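Local coordinates for protein Blo t 1 allergen (Blomia tropicalis, PDB 5JT8) that probably cleaves peptide bonds as a papain-family cysteine protease once its inhibitory propeptide is removed, and is a mite allergen, at residues Gly144-Leu149 with Ile158-Gln163; Gly198-Arg203 with Gly220-Val225; Lys53-Trp58 with Ser257-Arg262. All coordinates share one frame; numbering follows the deposited sequence.

Interaction 1: Gly144-Leu149 with Ile158-Gln163; sequences GVAESL and IELSEQ
The carboxylate of Glu-147 carries the hydrogen bonding between the helical Gly-144-Leu-149 and the loop and helix start of Ile-158-Gln-163. Its OE2 takes the backbone N-H of Leu-160 at 2.6 Å between Leu-160 N and Glu-147 OE2. The bond is nearly straight (168°), and the donor comes from the anti side of the carboxylate, 31° out of its plane. Extended beyond CG, with chi2 at 177°, the Glu-147 chain carries its CD across the gap to the loop. Its other oxygen, OE1, is held by Arg-129 in a salt bridge and by Thr-126, so both oxygens are engaged in a buried setting.

Water supplies two further links. One molecule donates to Glu-147 O (2.7 Å) and accepts from Ile-158 N (3.0 Å). A second lies between Glu-147 OE2 and Glu-162 OE2, two like charges only 4.5 Å apart, whose repulsion it may soften.

Apolar contact is slighter. The Leu-160 and Glu-147 side chains run alongside each other with opposed directions, and Leu-160 CD1 meets Ala-146 CB at 3.8 Å. Ser-161 then caps the helix 162-168 through its OG. A long helix 139-154 fastened by a buried glutamate to the lead-in of the next helix fits the helical L domain of the papain fold.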
loop_
_atom_site.group_PDB
_atom_site.type_symbol
_atom_site.label_atom_id
_atom_site.label_comp_id
_atom_site.label_asym_id
_atom_site.label_seq_id
_atom_site.Cartn_x
_atom_site.Cartn_y
_atom_site.Cartn_z
ATOM N N GLY A 144 6.204 -3.813 -5.439
ATOM C CA GLY A 144 6.390 -2.465 -5.955
ATOM C C GLY A 144 7.778 -1.896 -5.672
ATOM O O GLY A 144 8.432 -1.318 -6.544
ATOM N N VAL A 145 8.229 -2.050 -4.440
ATOM C CA VAL A 145 9.582 -1.642 -4.080
ATOM C C VAL A 145 10.600 -2.411 -4.932
ATOM O O VAL A 145 11.501 -1.807 -5.512
ATOM C CB VAL A 145 9.852 -1.874 -2.582
ATOM C CG1 VAL A 145 11.340 -1.838 -2.277
ATOM C CG2 VAL A 145 9.106 -0.833 -1.766
ATOM N N ALA A 146 10.421 -3.734 -5.043
ATOM C CA ALA A 146 11.352 -4.565 -5.818
ATOM C C ALA A 146 11.401 -4.140 -7.285
ATOM O O ALA A 146 12.475 -4.007 -7.870
ATOM C CB ALA A 146 10.975 -6.057 -5.710
ATOM N N GLU A 147 10.232 -3.933 -7.877
ATOM C CA GLU A 147 10.167 -3.485 -9.256
ATOM C C GLU A 147 10.854 -2.116 -9.414
ATOM O O GLU A 147 11.590 -1.908 -10.372
ATOM C CB GLU A 147 8.706 -3.443 -9.742
ATOM C CG GLU A 147 8.037 -4.824 -9.800
ATOM C CD GLU A 147 6.566 -4.777 -10.211
ATOM O OE1 GLU A 147 6.027 -3.676 -10.459
ATOM O OE2 GLU A 147 5.940 -5.852 -10.294
ATOM N N SER A 148 10.648 -1.211 -8.458
ATOM C CA SER A 148 11.313 0.096 -8.473
ATOM C C SER A 148 12.828 -0.031 -8.511
ATOM O O SER A 148 13.513 0.656 -9.269
ATOM C CB SER A 148 10.922 0.917 -7.236
ATOM O OG SER A 148 9.545 1.187 -7.260
ATOM N N LEU A 149 13.348 -0.901 -7.657
ATOM C CA LEU A 149 14.790 -1.113 -7.589
ATOM C C LEU A 149 15.348 -1.655 -8.901
ATOM O O LEU A 149 16.436 -1.251 -9.304
ATOM C CB LEU A 149 15.137 -2.049 -6.429
ATOM C CG LEU A 149 14.852 -1.453 -5.052
ATOM C CD1 LEU A 149 15.222 -2.425 -3.910
ATOM C CD2 LEU A 149 15.592 -0.129 -4.880
ATOM N N ILE A 158 9.996 -4.637 -14.932
ATOM C CA ILE A 158 9.407 -5.952 -14.752
ATOM C C ILE A 158 8.123 -5.836 -13.956
ATOM O O ILE A 158 7.928 -4.899 -13.157
ATOM C CB ILE A 158 10.370 -6.914 -14.043
ATOM C CG1 ILE A 158 10.720 -6.369 -12.660
ATOM C CG2 ILE A 158 11.636 -7.117 -14.876
ATOM C CD1 ILE A 158 11.882 -7.077 -11.986
ATOM N N GLU A 159 7.227 -6.774 -14.209
ATOM C CA GLU A 159 6.010 -6.883 -13.443
ATOM C C GLU A 159 6.046 -8.219 -12.713
ATOM O O GLU A 159 5.979 -9.280 -13.340
ATOM C CB GLU A 159 4.780 -6.792 -14.339
ATOM C CG GLU A 159 3.493 -6.828 -13.550
ATOM C CD GLU A 159 2.271 -6.599 -14.403
ATOM O OE1 GLU A 159 2.418 -6.464 -15.641
ATOM O OE2 GLU A 159 1.161 -6.559 -13.826
ATOM N N LEU A 160 6.178 -8.156 -11.395
ATOM C CA LEU A 160 6.277 -9.359 -10.588
ATOM C C LEU A 160 4.902 -9.893 -10.197
ATOM O O LEU A 160 3.904 -9.163 -10.216
ATOM C CB LEU A 160 7.114 -9.086 -9.344
ATOM C CG LEU A 160 8.551 -8.640 -9.611
ATOM C CD1 LEU A 160 9.258 -8.290 -8.308
ATOM C CD2 LEU A 160 9.335 -9.685 -10.379
ATOM N N SER A 161 4.871 -11.172 -9.843
ATOM C CA SER A 161 3.645 -11.853 -9.433
ATOM C C SER A 161 3.304 -11.648 -7.952
ATOM O O SER A 161 3.883 -12.310 -7.081
ATOM C CB SER A 161 3.774 -13.357 -9.717
ATOM O OG SER A 161 2.617 -14.071 -9.334
ATOM N N GLU A 162 2.367 -10.746 -7.669
ATOM C CA GLU A 162 1.811 -10.641 -6.326
ATOM C C GLU A 162 1.120 -11.934 -5.901
ATOM O O GLU A 162 1.126 -12.291 -4.723
ATOM C CB GLU A 162 0.817 -9.480 -6.223
ATOM C CG GLU A 162 1.463 -8.105 -6.122
ATOM C CD GLU A 162 1.903 -7.559 -7.476
ATOM O OE1 GLU A 162 1.630 -8.213 -8.513
ATOM O OE2 GLU A 162 2.514 -6.464 -7.504
ATOM N N GLN A 163 0.524 -12.632 -6.861
ATOM C CA GLN A 163 -0.248 -13.834 -6.557
ATOM C C GLN A 163 0.672 -14.919 -5.981
ATOM O O GLN A 163 0.276 -15.674 -5.087
ATOM C CB GLN A 163 -0.980 -14.345 -7.806
ATOM C CG GLN A 163 -1.985 -15.482 -7.567
ATOM C CD GLN A 163 -3.177 -15.059 -6.733
ATOM O OE1 GLN A 163 -3.870 -14.092 -7.063
ATOM N NE2 GLN A 163 -3.419 -15.780 -5.638
HETATM O O HOH W 1 10.943 -2.700 -12.910
HETATM O O HOH W 2 3.250 -5.980 -9.942
#

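Interaction 2: Gly198-Arg203 with Gly220-Val225; sequences GLVEER and GQRYHV. Unlike the reference sequence in segment 198-203: Arg-203 (reference Glu).
Arg-222 NH1 is gripped by two acceptors, Gly-198 O across the contact and the carboxylate of Glu-164, its stronger partner, in a salt bridge. The Arg-222 chain is extended from CG to NE; at its end NH1 lies 2.8 Å from Gly-198 O. That oxygen sits in the guanidinium plane, but NH1 stands above the carbonyl plane, 40° out of it, and the angle at the hydrogen is a bent 132°. Val-200 CG1 covers one guanidinium face, 3.9 Å above the plane and over its centre.

Backbone pairing is straighter. Tyr-223 N gives Leu-199 O a hydrogen bond of 2.8 Å that is almost linear (170° at the hydrogen), and Arg-222 CA adds a CA-H...O contact to the same Leu-199 O at 3.4 Å. The return bond, from Leu-199 N to Tyr-223 O, measures 3.0 Å. Together the two N-H...O bonds define Leu-199 and Tyr-223 as an antiparallel hydrogen-bonded pair, a single bridge. Beyond it, Val-200 CA still points its hydrogen at Gln-221 O, and a water that accepts from Glu-201 N lies 2.8 Å from Gln-221 O.

Gly-198 has no side chain, and its CA packs on the face of the His-224 ring, 3.7 Å from the ring centroid, in a CH-pi contact. His-224 ND1 is bonded to Ile-195 O, which ties that ring to the end of helix 187-196. At the other end Glu-201 crosses Tyr-223, with Glu-201 CG 3.9 Å from Tyr-223 CE1, and Tyr-223 meets Tyr-150 edge-to-face.

This isolated beta bridge joins the segment after helix 187-196 to the one leading into strand 227-230, consistent with the L domain of the papain fold.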
loop_
_atom_site.group_PDB
_atom_site.type_symbol
_atom_site.label_atom_id
_atom_site.label_comp_id
_atom_site.label_asym_id
_atom_site.label_seq_id
_atom_site.Cartn_x
_atom_site.Cartn_y
_atom_site.Cartn_z
ATOM N N GLY A 198 12.695 -16.008 -4.652
ATOM C CA GLY A 198 12.483 -15.107 -5.773
ATOM C C GLY A 198 11.084 -15.210 -6.360
ATOM O O GLY A 198 10.393 -16.199 -6.156
ATOM N N LEU A 199 10.663 -14.178 -7.091
ATOM C CA LEU A 199 9.342 -14.164 -7.721
ATOM C C LEU A 199 9.437 -14.262 -9.233
ATOM O O LEU A 199 10.315 -13.650 -9.835
ATOM C CB LEU A 199 8.574 -12.891 -7.357
ATOM C CG LEU A 199 8.133 -12.719 -5.911
ATOM C CD1 LEU A 199 7.656 -11.271 -5.683
ATOM C CD2 LEU A 199 7.043 -13.727 -5.574
ATOM N N VAL A 200 8.537 -15.026 -9.850
ATOM C CA VAL A 200 8.442 -15.024 -11.304
ATOM C C VAL A 200 7.606 -13.815 -11.711
ATOM O O VAL A 200 6.979 -13.167 -10.867
ATOM C CB VAL A 200 7.805 -16.313 -11.880
ATOM C CG1 VAL A 200 8.654 -17.536 -11.549
ATOM C CG2 VAL A 200 6.367 -16.474 -11.394
ATOM N N GLU A 201 7.584 -13.519 -13.003
ATOM C CA GLU A 201 6.778 -12.407 -13.495
ATOM C C GLU A 201 5.294 -12.732 -13.493
ATOM O O GLU A 201 4.886 -13.906 -13.522
ATOM C CB GLU A 201 7.201 -12.016 -14.906
ATOM C CG GLU A 201 8.469 -11.183 -14.992
ATOM C CD GLU A 201 9.026 -11.195 -16.406
ATOM O OE1 GLU A 201 9.503 -12.272 -16.837
ATOM O OE2 GLU A 201 8.959 -10.147 -17.087
ATOM N N GLU A 202 4.502 -11.665 -13.466
ATOM C CA GLU A 202 3.054 -11.724 -13.590
ATOM C C GLU A 202 2.542 -12.699 -14.660
ATOM O O GLU A 202 1.602 -13.456 -14.410
ATOM C CB GLU A 202 2.524 -10.308 -13.875
ATOM C CG GLU A 202 1.032 -10.233 -14.080
ATOM C CD GLU A 202 0.257 -10.500 -12.808
ATOM O OE1 GLU A 202 0.852 -10.392 -11.722
ATOM O OE2 GLU A 202 -0.947 -10.809 -12.898
ATOM N N ARG A 203 3.166 -12.689 -15.840
ATOM C CA ARG A 203 2.778 -13.573 -16.946
ATOM C C ARG A 203 2.691 -15.037 -16.545
ATOM O O ARG A 203 1.860 -15.785 -17.052
ATOM C CB ARG A 203 3.776 -13.494 -18.107
ATOM C CG ARG A 203 3.902 -12.184 -18.856
ATOM C CD ARG A 203 5.262 -12.158 -19.559
ATOM N NE ARG A 203 5.568 -13.473 -20.133
ATOM C CZ ARG A 203 6.759 -14.067 -20.095
ATOM N NH1 ARG A 203 7.793 -13.469 -19.514
ATOM N NH2 ARG A 203 6.914 -15.267 -20.648
ATOM N N GLY A 220 10.111 -19.845 -15.353
ATOM C CA GLY A 220 10.161 -18.453 -15.720
ATOM C C GLY A 220 11.324 -17.933 -14.932
ATOM O O GLY A 220 11.721 -18.540 -13.937
ATOM N N GLN A 221 11.896 -16.829 -15.373
ATOM C CA GLN A 221 12.990 -16.242 -14.634
ATOM C C GLN A 221 12.489 -15.797 -13.257
ATOM O O GLN A 221 11.325 -15.416 -13.111
ATOM C CB GLN A 221 13.580 -15.075 -15.411
ATOM C CG GLN A 221 14.811 -14.496 -14.770
ATOM C CD GLN A 221 15.761 -13.952 -15.795
ATOM O OE1 GLN A 221 15.705 -14.332 -16.968
ATOM N NE2 GLN A 221 16.649 -13.062 -15.366
ATOM N N ARG A 222 13.352 -15.862 -12.249
ATOM C CA ARG A 222 12.968 -15.424 -10.915
ATOM C C ARG A 222 13.769 -14.212 -10.513
ATOM O O ARG A 222 14.976 -14.156 -10.720
ATOM C CB ARG A 222 13.144 -16.552 -9.884
ATOM C CG ARG A 222 12.022 -17.566 -9.945
ATOM C CD ARG A 222 12.096 -18.640 -8.876
ATOM N NE ARG A 222 10.994 -19.586 -9.043
ATOM C CZ ARG A 222 9.849 -19.534 -8.365
ATOM N NH1 ARG A 222 9.656 -18.595 -7.447
ATOM N NH2 ARG A 222 8.901 -20.436 -8.594
ATOM N N TYR A 223 13.082 -13.238 -9.936
ATOM C CA TYR A 223 13.717 -12.000 -9.512
ATOM C C TYR A 223 13.814 -11.955 -7.994
ATOM O O TYR A 223 12.820 -12.137 -7.294
ATOM C CB TYR A 223 12.936 -10.806 -10.059
ATOM C CG TYR A 223 12.970 -10.802 -11.560
ATOM C CD1 TYR A 223 12.078 -11.574 -12.298
ATOM C CD2 TYR A 223 13.934 -10.073 -12.245
ATOM C CE1 TYR A 223 12.128 -11.595 -13.689
ATOM C CE2 TYR A 223 13.990 -10.082 -13.633
ATOM C CZ TYR A 223 13.091 -10.845 -14.350
ATOM O OH TYR A 223 13.156 -10.857 -15.726
ATOM N N HIS A 224 15.017 -11.718 -7.493
ATOM C CA HIS A 224 15.252 -11.701 -6.059
ATOM C C HIS A 224 15.531 -10.301 -5.568
ATOM O O HIS A 224 15.750 -9.396 -6.355
ATOM C CB HIS A 224 16.445 -12.588 -5.700
ATOM C CG HIS A 224 16.298 -14.011 -6.133
ATOM N ND1 HIS A 224 15.937 -15.018 -5.262
ATOM C CD2 HIS A 224 16.462 -14.597 -7.343
ATOM C CE1 HIS A 224 15.889 -16.165 -5.918
ATOM N NE2 HIS A 224 16.206 -15.938 -7.180
ATOM N N VAL A 225 15.531 -10.142 -4.253
ATOM C CA VAL A 225 16.285 -9.073 -3.615
ATOM C C VAL A 225 17.317 -9.810 -2.747
ATOM O O VAL A 225 17.229 -11.016 -2.604
ATOM C CB VAL A 225 15.401 -8.139 -2.773
ATOM C CG1 VAL A 225 14.213 -7.610 -3.600
ATOM C CG2 VAL A 225 14.893 -8.867 -1.528
HETATM O O HOH W 3 9.178 -14.757 -14.723
#

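Interaction 3: Lys53-Trp58 with Ser257-Arg262; sequences KEQLKW and SNNYFR. With NO3 (nitrate ion), chain H.
Trp-58 and Tyr-260 meet where the propeptide helix 42-62 docks on the short helix 259-262, consistent with the prosegment-binding loop of papain-family proenzymes. The tight part begins with the rings. The Trp-58 six-membered ring directs its edge at the Tyr-260 face in a T-shaped pair, with planes 83° apart and centroids 4.9 Å apart. Trp-58 CZ2 lies over the centre of the phenol ring, 3.5 Å above its plane. Chi1 of -171° sets Trp-58 CG anti to the backbone N, and one indole face receives Asn-259 CB in a CH-pi contact, 4.0 Å from the six-membered centroid. The indole also stacks with His-62. Equally close, the buried Gln-55 and Arg-262 side chains reach tip to tip, and their flat ends stack, planes 18° apart, with Gln-55 OE1 3.2 Å above the guanidinium centre. The approach of Gln-55 OE1 to Arg-262 NE is too badly angled for a hydrogen bond; Arg-262 NH2 donates to Met-78 O and Tyr-75 O, and Gln-55 OE1 accepts from Asn-263.

The looser side is polar. Gln-55 NE2 makes only a weak hydrogen bond with Asn-259 OD1, at 3.4 Å. A nitrate, probably from the crystallisation liquor, lies near Tyr-260, bonded weakly to Asn-258 ND2 and also to Ala-273 N. Asn-258 is the N-cap residue of the short helix, and its OD1 accepts weakly from Tyr-260 N and, on a lone pair in the carbonyl plane, from Phe-261 N at 3.2 Å.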
loop_
_atom_site.group_PDB
_atom_site.type_symbol
_atom_site.label_atom_id
_atom_site.label_comp_id
_atom_site.label_asym_id
_atom_site.label_seq_id
_atom_site.Cartn_x
_atom_site.Cartn_y
_atom_site.Cartn_z
ATOM N N LYS A 53 -24.566 4.714 0.222
ATOM C CA LYS A 53 -25.258 5.991 0.378
ATOM C C LYS A 53 -24.548 6.866 1.412
ATOM O O LYS A 53 -24.289 8.050 1.172
ATOM C CB LYS A 53 -26.715 5.769 0.785
ATOM C CG LYS A 53 -27.568 5.114 -0.289
ATOM C CD LYS A 53 -28.994 4.900 0.189
ATOM C CE LYS A 53 -29.852 4.268 -0.895
ATOM N NZ LYS A 53 -31.247 4.031 -0.430
ATOM N N GLU A 54 -24.224 6.265 2.552
ATOM C CA GLU A 54 -23.535 6.961 3.632
ATOM C C GLU A 54 -22.063 7.238 3.263
ATOM O O GLU A 54 -21.461 8.187 3.773
ATOM C CB GLU A 54 -23.633 6.146 4.937
ATOM C CG GLU A 54 -23.910 6.925 6.257
ATOM C CD GLU A 54 -25.148 7.838 6.264
ATOM O OE1 GLU A 54 -25.987 7.775 5.335
ATOM O OE2 GLU A 54 -25.296 8.598 7.254
ATOM N N GLN A 55 -21.485 6.422 2.379
ATOM C CA GLN A 55 -20.144 6.719 1.865
ATOM C C GLN A 55 -20.246 7.846 0.854
ATOM O O GLN A 55 -19.403 8.736 0.833
ATOM C CB GLN A 55 -19.475 5.494 1.223
ATOM C CG GLN A 55 -18.699 4.603 2.187
ATOM C CD GLN A 55 -17.498 5.302 2.822
ATOM O OE1 GLN A 55 -16.443 5.455 2.200
ATOM N NE2 GLN A 55 -17.654 5.715 4.074
ATOM N N LEU A 56 -21.284 7.811 0.021
ATOM C CA LEU A 56 -21.532 8.901 -0.917
ATOM C C LEU A 56 -21.864 10.167 -0.153
ATOM O O LEU A 56 -21.471 11.268 -0.542
ATOM C CB LEU A 56 -22.668 8.565 -1.879
ATOM C CG LEU A 56 -22.942 9.699 -2.872
ATOM C CD1 LEU A 56 -21.735 9.937 -3.769
ATOM C CD2 LEU A 56 -24.170 9.422 -3.697
ATOM N N LYS A 57 -22.595 9.997 0.943
ATOM C CA LYS A 57 -22.902 11.110 1.829
ATOM C C LYS A 57 -21.609 11.735 2.375
ATOM O O LYS A 57 -21.433 12.955 2.331
ATOM C CB LYS A 57 -23.801 10.644 2.972
ATOM C CG LYS A 57 -24.351 11.760 3.827
ATOM C CD LYS A 57 -25.169 11.206 4.985
ATOM C CE LYS A 57 -25.900 12.305 5.739
ATOM N NZ LYS A 57 -26.822 11.727 6.757
ATOM N N TRP A 58 -20.703 10.897 2.874
ATOM C CA TRP A 58 -19.431 11.391 3.406
ATOM C C TRP A 58 -18.614 12.117 2.336
ATOM O O TRP A 58 -17.948 13.108 2.628
ATOM C CB TRP A 58 -18.593 10.250 3.998
ATOM C CG TRP A 58 -17.382 10.756 4.731
ATOM C CD1 TRP A 58 -17.275 10.993 6.076
ATOM C CD2 TRP A 58 -16.117 11.118 4.162
ATOM N NE1 TRP A 58 -16.023 11.471 6.377
ATOM C CE2 TRP A 58 -15.292 11.558 5.220
ATOM C CE3 TRP A 58 -15.599 11.106 2.862
ATOM C CZ2 TRP A 58 -13.982 11.984 5.016
ATOM C CZ3 TRP A 58 -14.302 11.528 2.662
ATOM C CH2 TRP A 58 -13.505 11.962 3.735
ATOM N N SER A 257 -7.930 2.426 6.019
ATOM C CA SER A 257 -9.394 2.417 6.074
ATOM C C SER A 257 -9.982 3.716 6.641
ATOM O O SER A 257 -11.203 3.887 6.664
ATOM C CB SER A 257 -9.903 1.215 6.882
ATOM O OG SER A 257 -9.466 1.245 8.228
ATOM N N ASN A 258 -9.115 4.623 7.087
ATOM C CA ASN A 258 -9.541 5.978 7.459
ATOM C C ASN A 258 -10.313 6.647 6.315
ATOM O O ASN A 258 -9.895 6.571 5.156
ATOM C CB ASN A 258 -8.330 6.832 7.859
ATOM C CG ASN A 258 -8.685 8.301 8.040
ATOM O OD1 ASN A 258 -8.810 9.051 7.068
ATOM N ND2 ASN A 258 -8.845 8.719 9.288
ATOM N N ASN A 259 -11.435 7.288 6.640
ATOM C CA ASN A 259 -12.339 7.843 5.626
ATOM C C ASN A 259 -11.662 8.792 4.656
ATOM O O ASN A 259 -11.886 8.717 3.452
ATOM C CB ASN A 259 -13.506 8.570 6.293
ATOM C CG ASN A 259 -14.639 7.639 6.651
ATOM O OD1 ASN A 259 -14.977 6.742 5.882
ATOM N ND2 ASN A 259 -15.231 7.843 7.828
ATOM N N TYR A 260 -10.817 9.671 5.180
ATOM C CA TYR A 260 -10.138 10.668 4.354
ATOM C C TYR A 260 -9.136 10.008 3.407
ATOM O O TYR A 260 -9.081 10.322 2.218
ATOM C CB TYR A 260 -9.436 11.709 5.237
ATOM C CG TYR A 260 -10.398 12.509 6.097
ATOM C CD1 TYR A 260 -10.827 12.025 7.329
ATOM C CD2 TYR A 260 -10.888 13.740 5.674
ATOM C CE1 TYR A 260 -11.712 12.747 8.118
ATOM C CE2 TYR A 260 -11.779 14.464 6.451
ATOM C CZ TYR A 260 -12.184 13.964 7.673
ATOM O OH TYR A 260 -13.066 14.677 8.456
ATOM N N PHE A 261 -8.338 9.092 3.932
ATOM C CA PHE A 261 -7.388 8.398 3.079
ATOM C C PHE A 261 -8.128 7.509 2.083
ATOM O O PHE A 261 -7.794 7.471 0.896
ATOM C CB PHE A 261 -6.402 7.563 3.897
ATOM C CG PHE A 261 -5.352 6.921 3.053
ATOM C CD1 PHE A 261 -4.218 7.638 2.678
ATOM C CD2 PHE A 261 -5.520 5.629 2.575
ATOM C CE1 PHE A 261 -3.254 7.063 1.878
ATOM C CE2 PHE A 261 -4.568 5.051 1.765
ATOM C CZ PHE A 261 -3.429 5.762 1.420
ATOM N N ARG A 262 -9.137 6.800 2.586
ATOM C CA ARG A 262 -9.975 5.907 1.779
ATOM C C ARG A 262 -10.464 6.536 0.478
ATOM O O ARG A 262 -10.362 5.943 -0.603
ATOM C CB ARG A 262 -11.175 5.455 2.612
ATOM C CG ARG A 262 -12.086 4.445 1.966
ATOM C CD ARG A 262 -13.097 3.937 2.992
ATOM N NE ARG A 262 -14.129 3.117 2.371
ATOM C CZ ARG A 262 -15.129 2.544 3.029
ATOM N NH1 ARG A 262 -15.240 2.694 4.344
ATOM N NH2 ARG A 262 -16.020 1.821 2.364
HETATM N N NO3 H . -8.832 11.722 11.665
HETATM O O1 NO3 H . -8.396 12.860 12.022
HETATM O O2 NO3 H . -8.253 10.675 12.083
HETATM O O3 NO3 H . -9.842 11.623 10.903
#

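How the interactions relate
Interactions 1 and 2 are neighbours, their centres 9 Å apart. Residues 158-163 serve both: backbone atoms of Glu-159 and Ser-161 probably bond to Glu-202 and Val-200, so the same segment contacts helix 139-154 and the bridged loop. Interaction 1 is buried and rests on a carboxylate and waters, whereas interaction 2, farther from the chain's centre and partly buried, relies on backbone pairing and a guanidinium. Interaction 3 lies across that centre, about 30 Å from interaction 1 between centres. It alone joins propeptide to enzyme; partly buried, it relies most on an aromatic pair, with weaker polar contacts beside it.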